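Long-range contacts in putative periplasmic or exported protein (Salmonella enterica subsp. enterica serovar Typhimurium, PDB 4GQZ), which probably binds copper in the bacterial periplasm and contributes to copper resistance: residues Ser41-Thr45 with Ser148-Thr153; Leu66-Glu72 with Leu155-Arg161; Phe9-His13 with Lys48-Gly52. All blocks are in the same frame, centred on the assembly; numbering follows the deposited sequence.

How the interactions relate
Interaction 1 is the hub of the three. Its segment 41-45 continues strand 39-42, whose neighbour in the antiparallel sheet is strand 46-50 of interaction 3; Ser41 O lies 2.8 Å from Lys48 N, a probable hydrogen bond, although the two contacts are centred about 20 Å apart. Its other segment, 148-153, runs towards interaction 2, centred about 17 Å away, where Thr153 O probably accepts a hydrogen bond from Ser67 N at 2.8 Å. Interactions 2 and 3 do not touch: their nearest atoms are about 13 Å apart. Cys154, the one residue between segments 148-153 and 155-161, is held by a disulfide to Cys78.

Interaction 1 (Ser41-Thr45 with Ser148-Thr153); sequences SITST and SDDSQT
Thr153 and Ser44 carry this contact, each sending a side-chain hydroxyl to a backbone carbonyl of the facing segment. Thr153 OG1 donates to Ile42 O at 2.6 Å, approaching from above the carbonyl plane, 40° out of it. Its chi1 of 60° sets OG1 between the backbone N and the carbonyl carbon, which puts CG2 anti to the carbonyl carbon, beside the backbone N, and so against Thr43: Thr153 CG2 lies 3.3 Å from Thr43 C. A threonine suits the place because one residue supplies both the polar and the apolar branch. Ser44 makes the reciprocal bond, with Ser44 OG donating to Asp149 O at 2.5 Å, a short bond tilted from the carbonyl plane; the small side chain lets the two backbones come close here. Between the two bonds a bridging water accepts from Ser44 N at 3.0 Å and donates to Ser151 O at 2.9 Å. At the outer margin the methyl Thr45 CG2 meets the carboxylate at Asp149 OD1, 3.7 Å away, the two side chains crossing at about a right angle.

Further out, each segment has its own bracing. Thr43 OG1 accepts from Thr45 N at 3.0 Å and also bonds to Glu46 N, which fixes the bend that presents Ser44. Opposite it, Ser151 N reaches back to Ser148 O and closes the turn that carries Asp149 O. Thr153 OG1 is gripped a second time by His81 N, so this buried hydroxyl both gives and receives. Phe64 of strand 63-68 packs on Ser44, Ser151 and Thr153. An ST turn at the end of strand 39-42 of the four-stranded antiparallel sheet thus meets a type I beta turn in the connection from strand 139-146 of the five-stranded sheet to strand 154-155 at the edge of the mixed sheet.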
loop_
_atom_site.group_PDB
_atom_site.type_symbol
_atom_site.label_atom_id
_atom_site.label_comp_id
_atom_site.label_asym_id
_atom_site.label_seq_id
_atom_site.Cartn_x
_atom_site.Cartn_y
_atom_site.Cartn_z
ATOM N N SER B 41 -2.505 -15.769 2.026
ATOM C CA SER B 41 -1.181 -15.910 1.466
ATOM C C SER B 41 -0.822 -14.604 0.773
ATOM O O SER B 41 -1.706 -13.796 0.449
ATOM C CB SER B 41 -1.137 -17.087 0.495
ATOM O OG SER B 41 -2.127 -16.937 -0.495
ATOM N N ILE B 42 0.463 -14.387 0.533
ATOM C CA ILE B 42 0.883 -13.119 -0.037
ATOM C C ILE B 42 1.848 -13.314 -1.194
ATOM O O ILE B 42 2.736 -14.160 -1.131
ATOM C CB ILE B 42 1.466 -12.183 1.061
ATOM C CG1 ILE B 42 1.800 -10.799 0.493
ATOM C CG2 ILE B 42 2.653 -12.821 1.778
ATOM C CD1 ILE B 42 2.094 -9.764 1.569
ATOM N N THR B 43 1.634 -12.562 -2.266
ATOM C CA THR B 43 2.502 -12.604 -3.434
ATOM C C THR B 43 3.189 -11.266 -3.545
ATOM O O THR B 43 3.012 -10.405 -2.691
ATOM C CB THR B 43 1.715 -12.841 -4.730
ATOM O OG1 THR B 43 1.091 -11.621 -5.157
ATOM C CG2 THR B 43 0.646 -13.898 -4.517
ATOM N N SER B 44 3.970 -11.077 -4.598
ATOM C CA SER B 44 4.676 -9.823 -4.775
ATOM C C SER B 44 3.705 -8.646 -4.892
ATOM O O SER B 44 4.055 -7.501 -4.583
ATOM C CB SER B 44 5.535 -9.889 -6.030
ATOM O OG SER B 44 4.745 -10.281 -7.140
ATOM N N THR B 45 2.486 -8.916 -5.344
ATOM C CA THR B 45 1.576 -7.815 -5.625
ATOM C C THR B 45 0.223 -7.902 -4.941
ATOM O O THR B 45 -0.498 -6.912 -4.931
ATOM C CB THR B 45 1.356 -7.592 -7.154
ATOM O OG1 THR B 45 0.926 -8.815 -7.764
ATOM C CG2 THR B 45 2.654 -7.120 -7.819
ATOM N N SER B 148 11.435 -8.057 -7.309
ATOM C CA SER B 148 10.737 -7.809 -8.560
ATOM C C SER B 148 9.362 -8.476 -8.506
ATOM O O SER B 148 9.045 -9.173 -7.541
ATOM C CB SER B 148 11.547 -8.349 -9.731
ATOM O OG SER B 148 11.332 -9.740 -9.865
ATOM N N ASP B 149 8.533 -8.257 -9.522
ATOM C CA ASP B 149 7.182 -8.824 -9.490
ATOM C C ASP B 149 7.129 -10.347 -9.529
ATOM O O ASP B 149 6.127 -10.932 -9.137
ATOM C CB ASP B 149 6.301 -8.234 -10.595
ATOM C CG ASP B 149 5.949 -6.797 -10.337
ATOM O OD1 ASP B 149 6.046 -6.369 -9.168
ATOM O OD2 ASP B 149 5.578 -6.095 -11.299
ATOM N N ASP B 150 8.195 -10.993 -9.993
ATOM C CA ASP B 150 8.213 -12.450 -10.031
ATOM C C ASP B 150 8.995 -13.064 -8.867
ATOM O O ASP B 150 9.190 -14.279 -8.821
ATOM C CB ASP B 150 8.753 -12.959 -11.377
ATOM C CG ASP B 150 10.152 -12.467 -11.674
ATOM O OD1 ASP B 150 10.535 -11.396 -11.165
ATOM O OD2 ASP B 150 10.877 -13.148 -12.428
ATOM N N SER B 151 9.429 -12.229 -7.924
ATOM C CA SER B 151 10.199 -12.719 -6.782
ATOM C C SER B 151 9.305 -13.319 -5.697
ATOM O O SER B 151 8.192 -12.837 -5.464
ATOM C CB SER B 151 11.045 -11.598 -6.181
ATOM O OG SER B 151 11.939 -11.047 -7.134
ATOM N N GLN B 152 9.813 -14.347 -5.020
ATOM C CA GLN B 152 9.066 -15.030 -3.957
ATOM C C GLN B 152 8.922 -14.146 -2.730
ATOM O O GLN B 152 9.758 -13.281 -2.485
ATOM C CB GLN B 152 9.766 -16.334 -3.562
ATOM C CG GLN B 152 11.059 -16.109 -2.801
ATOM C CD GLN B 152 11.975 -17.321 -2.805
ATOM O OE1 GLN B 152 13.055 -17.283 -3.391
ATOM N NE2 GLN B 152 11.555 -18.393 -2.142
ATOM N N THR B 153 7.861 -14.371 -1.958
ATOM C CA THR B 153 7.632 -13.602 -0.744
ATOM C C THR B 153 8.019 -14.421 0.481
ATOM O O THR B 153 7.943 -13.945 1.624
ATOM C CB THR B 153 6.166 -13.155 -0.654
ATOM O OG1 THR B 153 5.295 -14.306 -0.628
ATOM C CG2 THR B 153 5.837 -12.293 -1.856
HETATM O O HOH W 1 5.338 -13.442 -5.772
#

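Interaction 2 (Leu66-Glu72 with Leu155-Arg161)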
loop_
_atom_site.group_PDB
_atom_site.type_symbol
_atom_site.label_atom_id
_atom_site.label_comp_id
_atom_site.label_asym_id
_atom_site.label_seq_id
_atom_site.Cartn_x
_atom_site.Cartn_y
_atom_site.Cartn_z
ATOM N N LEU B 66 8.665 -9.328 2.205
ATOM C CA LEU B 66 9.387 -10.580 2.293
ATOM C C LEU B 66 9.257 -11.159 3.705
ATOM O O LEU B 66 9.590 -10.495 4.696
ATOM C CB LEU B 66 10.848 -10.326 1.953
ATOM C CG LEU B 66 11.768 -11.538 2.056
ATOM C CD1 LEU B 66 11.357 -12.627 1.058
ATOM C CD2 LEU B 66 13.213 -11.084 1.857
ATOM N N SER B 67 8.785 -12.399 3.813
ATOM C CA SER B 67 8.704 -13.042 5.132
ATOM C C SER B 67 9.658 -14.233 5.167
ATOM O O SER B 67 9.618 -15.093 4.292
ATOM C CB SER B 67 7.251 -13.444 5.462
ATOM O OG SER B 67 7.091 -13.796 6.838
ATOM N N PHE B 68 10.549 -14.271 6.153
ATOM C CA PHE B 68 11.537 -15.337 6.187
ATOM C C PHE B 68 11.582 -16.047 7.538
ATOM O O PHE B 68 11.211 -15.477 8.577
ATOM C CB PHE B 68 12.917 -14.764 5.819
ATOM C CG PHE B 68 13.361 -13.637 6.702
ATOM C CD1 PHE B 68 13.010 -12.329 6.410
ATOM C CD2 PHE B 68 14.159 -13.884 7.811
ATOM C CE1 PHE B 68 13.428 -11.279 7.217
ATOM C CE2 PHE B 68 14.581 -12.846 8.623
ATOM C CZ PHE B 68 14.210 -11.534 8.322
ATOM N N ALA B 69 12.058 -17.290 7.532
ATOM C CA ALA B 69 12.052 -18.090 8.743
ATOM C C ALA B 69 13.400 -18.763 8.871
ATOM O O ALA B 69 13.693 -19.699 8.139
ATOM C CB ALA B 69 10.942 -19.137 8.685
ATOM N N PRO B 70 14.254 -18.258 9.768
ATOM C CA PRO B 70 15.550 -18.930 9.930
ATOM C C PRO B 70 15.356 -20.307 10.555
ATOM O O PRO B 70 14.331 -20.551 11.202
ATOM C CB PRO B 70 16.301 -18.012 10.895
ATOM C CG PRO B 70 15.674 -16.628 10.672
ATOM C CD PRO B 70 14.197 -16.960 10.470
ATOM N N TYR B 71 16.318 -21.205 10.372
ATOM C CA TYR B 71 16.204 -22.511 10.996
ATOM C C TYR B 71 17.552 -23.063 11.427
ATOM O O TYR B 71 18.601 -22.570 11.012
ATOM C CB TYR B 71 15.476 -23.490 10.074
ATOM C CG TYR B 71 16.282 -24.013 8.905
ATOM C CD1 TYR B 71 16.364 -23.296 7.719
ATOM C CD2 TYR B 71 16.933 -25.251 8.973
ATOM C CE1 TYR B 71 17.086 -23.777 6.637
ATOM C CE2 TYR B 71 17.651 -25.737 7.890
ATOM C CZ TYR B 71 17.717 -24.998 6.731
ATOM O OH TYR B 71 18.438 -25.460 5.650
ATOM N N GLU B 72 17.519 -24.081 12.274
ATOM C CA GLU B 72 18.751 -24.703 12.739
ATOM C C GLU B 72 18.849 -26.142 12.281
ATOM O O GLU B 72 19.924 -26.610 11.895
ATOM C CB GLU B 72 18.843 -24.624 14.261
ATOM C CG GLU B 72 19.341 -23.284 14.747
ATOM C CD GLU B 72 19.233 -23.145 16.238
ATOM O OE1 GLU B 72 18.205 -23.585 16.786
ATOM O OE2 GLU B 72 20.175 -22.606 16.854
ATOM N N LEU B 155 11.037 -16.866 2.210
ATOM C CA LEU B 155 12.436 -17.305 2.194
ATOM C C LEU B 155 12.668 -18.231 3.388
ATOM O O LEU B 155 12.647 -17.782 4.543
ATOM C CB LEU B 155 13.369 -16.091 2.263
ATOM C CG LEU B 155 14.860 -16.398 2.403
ATOM C CD1 LEU B 155 15.339 -17.297 1.272
ATOM C CD2 LEU B 155 15.673 -15.119 2.446
ATOM N N THR B 156 12.870 -19.526 3.130
ATOM C CA THR B 156 13.091 -20.479 4.219
ATOM C C THR B 156 14.496 -21.076 4.180
ATOM O O THR B 156 14.886 -21.808 5.088
ATOM C CB THR B 156 12.057 -21.627 4.198
ATOM O OG1 THR B 156 12.010 -22.195 2.885
ATOM C CG2 THR B 156 10.653 -21.111 4.552
ATOM N N GLU B 157 15.252 -20.748 3.135
ATOM C CA GLU B 157 16.604 -21.291 2.955
ATOM C C GLU B 157 17.631 -20.524 3.782
ATOM O O GLU B 157 18.560 -19.932 3.238
ATOM C CB GLU B 157 17.011 -21.261 1.471
ATOM C CG GLU B 157 16.215 -22.232 0.579
ATOM C CD GLU B 157 16.456 -22.020 -0.925
ATOM O OE1 GLU B 157 15.767 -22.687 -1.733
ATOM O OE2 GLU B 157 17.329 -21.198 -1.307
ATOM N N LEU B 158 17.457 -20.525 5.096
ATOM C CA LEU B 158 18.350 -19.764 5.967
ATOM C C LEU B 158 18.884 -20.616 7.101
ATOM O O LEU B 158 18.551 -20.375 8.256
ATOM C CB LEU B 158 17.625 -18.550 6.559
ATOM C CG LEU B 158 17.342 -17.361 5.641
ATOM C CD1 LEU B 158 16.418 -16.351 6.341
ATOM C CD2 LEU B 158 18.635 -16.701 5.216
ATOM N N PRO B 159 19.740 -21.601 6.782
ATOM C CA PRO B 159 20.306 -22.446 7.843
ATOM C C PRO B 159 21.385 -21.735 8.668
ATOM O O PRO B 159 22.448 -21.371 8.151
ATOM C CB PRO B 159 20.901 -23.613 7.064
ATOM C CG PRO B 159 21.288 -23.014 5.730
ATOM C CD PRO B 159 20.223 -21.988 5.440
ATOM N N LEU B 160 21.100 -21.531 9.949
ATOM C CA LEU B 160 22.041 -20.892 10.859
ATOM C C LEU B 160 23.251 -21.784 11.098
ATOM O O LEU B 160 23.105 -22.900 11.599
ATOM C CB LEU B 160 21.374 -20.638 12.209
ATOM C CG LEU B 160 20.707 -19.302 12.554
ATOM C CD1 LEU B 160 20.815 -18.235 11.458
ATOM C CD2 LEU B 160 19.272 -19.501 12.984
ATOM N N ARG B 161 24.444 -21.293 10.768
ATOM C CA ARG B 161 25.672 -22.026 11.084
ATOM C C ARG B 161 26.655 -21.082 11.770
ATOM O O ARG B 161 27.511 -21.507 12.554
ATOM C CB ARG B 161 26.311 -22.617 9.820
ATOM C CG ARG B 161 25.412 -23.514 8.959
ATOM C CD ARG B 161 24.859 -24.698 9.753
ATOM N NE ARG B 161 24.071 -25.629 8.932
ATOM C CZ ARG B 161 22.765 -25.852 9.080
ATOM N NH1 ARG B 161 22.065 -25.205 10.014
ATOM N NH2 ARG B 161 22.149 -26.721 8.282
ATOM O OXT ARG B 161 26.618 -19.863 11.562
HETATM O O HOH W 2 12.815 -22.170 7.813
#
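Phe68 and Leu155 form a parallel beta bridge, with Leu155 N bonded to Ser67 O and Ala69 N to Leu155 O, and further on Tyr71 pairs with Pro159 through Tyr71 N to Leu158 O and Leu160 N to Tyr71 O, the last bond nearly straight at 174°. Between the bridges the register slips by one residue, at the inverse gamma turn centred on Glu157. On the face formed by Phe68 and Leu155, Phe68 CB meets Leu155 CB at 3.8 Å; Phe68 and Leu155 also pack on Leu132 of strand 129-136. Phe68 CD2 reaches Leu158 CD1 at 3.7 Å, and Leu160 CD2 touches Pro70 CB at 3.9 Å. Tyr71 lies alongside Pro159 and points the same way: Pro159 CA sits 3.7 Å above one ring face, offset toward the rim. Proline offers a compact, rigid apolar surface here, Pro159 CB lying 3.5 Å from Tyr71 CZ and also over one face of the Arg161 guanidinium. Arg161 NH1 donates to Leu160 O and weakly to Glu72 O. Strand 154-155 thus pairs in parallel with 63-68 as an outermost strand of the mixed three-stranded sheet, and a single bridge carries the pairing into the C-terminal tail.

Interaction 3 (Phe9-His13 with Lys48-Gly52)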
loop_
_atom_site.group_PDB
_atom_site.type_symbol
_atom_site.label_atom_id
_atom_site.label_comp_id
_atom_site.label_asym_id
_atom_site.label_seq_id
_atom_site.Cartn_x
_atom_site.Cartn_y
_atom_site.Cartn_z
ATOM N N PHE B 9 -16.020 -9.535 4.730
ATOM C CA PHE B 9 -14.946 -10.385 5.258
ATOM C C PHE B 9 -13.982 -9.529 6.060
ATOM O O PHE B 9 -13.631 -9.865 7.185
ATOM C CB PHE B 9 -14.192 -11.077 4.109
ATOM C CG PHE B 9 -13.055 -11.970 4.559
ATOM C CD1 PHE B 9 -11.789 -11.453 4.756
ATOM C CD2 PHE B 9 -13.260 -13.334 4.764
ATOM C CE1 PHE B 9 -10.740 -12.263 5.164
ATOM C CE2 PHE B 9 -12.216 -14.155 5.167
ATOM C CZ PHE B 9 -10.953 -13.615 5.370
ATOM N N LEU B 10 -13.559 -8.416 5.469
ATOM C CA LEU B 10 -12.659 -7.481 6.149
ATOM C C LEU B 10 -13.207 -7.057 7.518
ATOM O O LEU B 10 -12.505 -7.113 8.527
ATOM C CB LEU B 10 -12.389 -6.258 5.261
ATOM C CG LEU B 10 -11.144 -6.294 4.378
ATOM C CD1 LEU B 10 -11.073 -7.562 3.601
ATOM C CD2 LEU B 10 -11.110 -5.131 3.433
ATOM N N ALA B 11 -14.478 -6.671 7.548
ATOM C CA ALA B 11 -15.122 -6.201 8.770
ATOM C C ALA B 11 -15.170 -7.258 9.874
ATOM O O ALA B 11 -15.023 -6.932 11.052
ATOM C CB ALA B 11 -16.517 -5.691 8.456
ATOM N N GLN B 12 -15.372 -8.519 9.499
ATOM C CA GLN B 12 -15.603 -9.583 10.479
ATOM C C GLN B 12 -14.323 -10.224 11.010
ATOM O O GLN B 12 -14.365 -10.985 11.981
ATOM C CB GLN B 12 -16.504 -10.675 9.884
ATOM C CG GLN B 12 -15.845 -11.464 8.753
ATOM C CD GLN B 12 -16.549 -12.781 8.442
ATOM O OE1 GLN B 12 -17.418 -13.238 9.194
ATOM N NE2 GLN B 12 -16.167 -13.403 7.322
ATOM N N HIS B 13 -13.192 -9.941 10.370
ATOM C CA HIS B 13 -11.933 -10.537 10.796
ATOM C C HIS B 13 -10.990 -9.529 11.428
ATOM O O HIS B 13 -9.822 -9.837 11.665
ATOM C CB HIS B 13 -11.253 -11.265 9.637
ATOM C CG HIS B 13 -11.913 -12.559 9.281
ATOM N ND1 HIS B 13 -12.728 -12.705 8.180
ATOM C CD2 HIS B 13 -11.901 -13.760 9.903
ATOM C CE1 HIS B 13 -13.182 -13.945 8.134
ATOM N NE2 HIS B 13 -12.692 -14.606 9.166
ATOM N N LYS B 48 -3.952 -12.495 -0.697
ATOM C CA LYS B 48 -5.137 -13.306 -1.041
ATOM C C LYS B 48 -5.790 -13.836 0.217
ATOM O O LYS B 48 -5.130 -14.451 1.056
ATOM C CB LYS B 48 -4.768 -14.493 -1.930
ATOM C CG LYS B 48 -4.041 -14.154 -3.215
ATOM C CD LYS B 48 -3.553 -15.459 -3.873
ATOM C CE LYS B 48 -2.619 -15.208 -5.054
ATOM N NZ LYS B 48 -1.879 -16.457 -5.432
ATOM N N LEU B 49 -7.096 -13.626 0.341
ATOM C CA LEU B 49 -7.802 -14.037 1.547
ATOM C C LEU B 49 -8.969 -14.926 1.178
ATOM O O LEU B 49 -9.606 -14.724 0.143
ATOM C CB LEU B 49 -8.333 -12.824 2.311
ATOM C CG LEU B 49 -7.338 -11.769 2.788
ATOM C CD1 LEU B 49 -8.078 -10.482 3.220
ATOM C CD2 LEU B 49 -6.500 -12.319 3.911
ATOM N N SER B 50 -9.254 -15.904 2.035
ATOM C CA SER B 50 -10.398 -16.782 1.809
ATOM C C SER B 50 -11.036 -17.309 3.098
ATOM O O SER B 50 -10.342 -17.583 4.081
ATOM C CB SER B 50 -10.016 -17.929 0.877
ATOM O OG SER B 50 -11.183 -18.612 0.432
ATOM N N ASP B 51 -12.365 -17.449 3.061
ATOM C CA ASP B 51 -13.185 -17.933 4.175
ATOM C C ASP B 51 -13.633 -19.354 3.847
ATOM O O ASP B 51 -14.152 -20.084 4.694
ATOM C CB ASP B 51 -14.433 -17.031 4.314
ATOM C CG ASP B 51 -15.079 -17.109 5.696
ATOM O OD1 ASP B 51 -14.980 -18.170 6.356
ATOM O OD2 ASP B 51 -15.696 -16.101 6.120
ATOM N N GLY B 52 -13.425 -19.740 2.599
ATOM C CA GLY B 52 -13.911 -21.009 2.098
ATOM C C GLY B 52 -13.399 -21.164 0.689
ATOM O O GLY B 52 -12.214 -20.936 0.442
#
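A helix end packs here against a sheet strand: the last turn of helix 5-12 rests on strand 46-50 and the loop that follows it, with an apolar centre and a polar pair beside it. Phe9 supplies most of the apolar surface. With CG anti to the backbone N (chi1 180°), its ring extends from the helix to the strand, where Phe9 CE1 lies 3.7 Å from Leu49 CD1 and Phe9 CE2 meets Asp51 CB at the ring edge, also 3.7 Å away. Leu10 adds a looser contact, its CD1 4.2 Å from Leu49 CD1, and packs too on Thr57 of the second subunit.

His13 turns its side chain back: His13 ND1 donates to Phe9 O at 3.1 Å and sits 3.3 Å above the centre of the Phe9 ring. The bond ties a carbonyl of the last turn to the side chain of the first residue beyond it, and the imidazole leans over one face of the phenyl ring. Tyr56, on the adjoining strand 55-59 of the four-stranded antiparallel sheet, also meets the Phe9 ring, as Tyr38 meets that of His13. On the exposed side, Gln12 NE2 donates to Asp51 OD2 at 3.0 Å, nearly along the C-O axis but with an N-H...O angle of only 130°, so the bond is bent. The extended glutamine can span to this carboxylate; the same oxygen lies in the His13 ring plane, at its edge.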